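Side-chain contact in amino acid ABC transporter, periplasmic amino acid-binding protein, putative (Streptococcus pneumoniae, PDB 4I62), which binds L-arginine and probably delivers it to an amino acid ABC transporter as the substrate-binding protein of that system: residues K73-E78 with L104-V109. Sequence-based numbering, arbitrary orientation.
Sequences KAIATE and LAISGV. With ARG (arginine), chain B.
I75 meets L104 and I106 in one lobe of a type II periplasmic binding protein fold. Helix 67-79 lies here against the parallel sheet formed by strands 82-87, 40-45 and 104-105. At the start of the first segment, the O of K73 accepts two hydrogen bonds. T77 N and, at 3.0 Å, T77 OG1 reach this O from opposite faces of its carbonyl plane. I75 alone carries the helix side of the contact: its CG1 branch reaches I106 and its CG2 branch reaches L104. CG1 stands beside the backbone N (chi1 -62°), and the chain continues extended to CD1. I75 CD1 meets I106 CD1 tip to tip at 3.8 Å. The other branch, I75 CG2, lies 4.2 Å from L104 CD1. All three side chains are buried and no hydrogen bond crosses between the segments. L41 of strand 40-45 touches both I75 and L104, so the cluster extends onto the neighbouring strand. Past I106 the backbone turns into the arginine pocket. There G108 N is hydrogen-bonded to D68 OD2, near the start of the same helix. G108 O accepts a hydrogen bond from ligand N at 2.8 Å. S107 O accepts hydrogen bonds from ligand NE and NH1. Ligand NH1 also donates to S107 OG at 3.1 Å, an oxygen that is hydrogen-bonded to N46 N as well.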
# COMPACT_ATOMS: atom_id res chain seq x y z
N LYS A 73 12.12 -8.52 5.69
CA LYS A 73 13.15 -9.54 5.94
C LYS A 73 14.54 -8.91 6.05
O LYS A 73 15.34 -9.30 6.91
CB LYS A 73 13.16 -10.56 4.80
CG LYS A 73 12.00 -11.53 4.79
CD LYS A 73 12.10 -12.44 3.52
CE LYS A 73 10.93 -13.40 3.37
NZ LYS A 73 11.08 -14.10 2.06
N ALA A 74 14.82 -7.95 5.19
CA ALA A 74 16.12 -7.29 5.23
C ALA A 74 16.31 -6.51 6.53
O ALA A 74 17.40 -6.50 7.11
CB ALA A 74 16.33 -6.39 3.98
N ILE A 75 15.26 -5.83 6.99
CA ILE A 75 15.34 -5.10 8.25
C ILE A 75 15.55 -6.07 9.42
O ILE A 75 16.35 -5.82 10.29
CB ILE A 75 14.08 -4.20 8.45
CG1 ILE A 75 14.00 -3.16 7.35
CG2 ILE A 75 14.07 -3.61 9.85
CD1 ILE A 75 12.65 -2.47 7.27
N ALA A 76 14.79 -7.17 9.44
CA ALA A 76 14.93 -8.14 10.52
C ALA A 76 16.35 -8.72 10.53
O ALA A 76 16.93 -8.86 11.60
CB ALA A 76 13.89 -9.24 10.38
N THR A 77 16.91 -9.02 9.36
CA THR A 77 18.28 -9.54 9.25
C THR A 77 19.27 -8.50 9.81
O THR A 77 20.20 -8.84 10.57
CB THR A 77 18.64 -9.84 7.77
OG1 THR A 77 17.82 -10.93 7.30
CG2 THR A 77 20.11 -10.21 7.62
N GLU A 78 19.09 -7.22 9.45
CA GLU A 78 19.93 -6.13 9.97
C GLU A 78 19.91 -6.07 11.50
O GLU A 78 20.96 -5.86 12.12
CB GLU A 78 19.49 -4.78 9.37
CG GLU A 78 20.22 -3.56 9.94
CD GLU A 78 21.71 -3.59 9.68
OE1 GLU A 78 22.11 -4.09 8.60
OE2 GLU A 78 22.48 -3.10 10.54
N LEU A 104 6.57 -2.16 13.47
CA LEU A 104 6.65 -1.38 12.23
C LEU A 104 5.38 -1.61 11.45
O LEU A 104 4.82 -2.71 11.52
CB LEU A 104 7.83 -1.81 11.34
CG LEU A 104 9.22 -1.69 11.94
CD1 LEU A 104 10.25 -2.27 10.97
CD2 LEU A 104 9.55 -0.21 12.28
N ALA A 105 5.00 -0.61 10.67
CA ALA A 105 4.04 -0.81 9.58
C ALA A 105 4.83 -0.73 8.28
O ALA A 105 5.42 0.32 7.99
CB ALA A 105 2.95 0.24 9.58
N ILE A 106 4.84 -1.84 7.54
CA ILE A 106 5.45 -1.87 6.21
C ILE A 106 4.34 -2.39 5.30
O ILE A 106 4.12 -3.61 5.20
CB ILE A 106 6.72 -2.75 6.12
CG1 ILE A 106 7.70 -2.42 7.26
CG2 ILE A 106 7.37 -2.53 4.75
CD1 ILE A 106 8.96 -3.30 7.25
N SER A 107 3.60 -1.46 4.69
CA SER A 107 2.32 -1.84 4.11
C SER A 107 1.91 -0.83 3.04
O SER A 107 0.72 -0.47 2.94
CB SER A 107 1.25 -1.95 5.20
OG SER A 107 0.06 -2.62 4.76
N GLY A 108 2.88 -0.35 2.26
CA GLY A 108 2.59 0.67 1.26
C GLY A 108 2.05 1.94 1.89
O GLY A 108 1.18 2.59 1.32
N VAL A 109 2.59 2.32 3.04
CA VAL A 109 2.07 3.45 3.82
C VAL A 109 2.60 4.79 3.33
O VAL A 109 3.84 5.01 3.34
CB VAL A 109 2.41 3.30 5.33
CG1 VAL A 109 1.88 4.47 6.13
CG2 VAL A 109 1.89 2.00 5.88
N ARG B . -0.71 4.41 0.29
CA ARG B . -2.07 4.45 0.88
C ARG B . -2.05 4.94 2.33
O ARG B . -0.97 4.90 2.96
CB ARG B . -2.77 3.11 0.73
CG ARG B . -1.97 1.94 1.32
CD ARG B . -2.80 0.68 1.42
NE ARG B . -1.95 -0.46 1.69
CZ ARG B . -2.36 -1.70 1.86
NH1 ARG B . -1.48 -2.66 2.12
NH2 ARG B . -3.66 -1.98 1.79
OXT ARG B . -3.16 5.32 2.83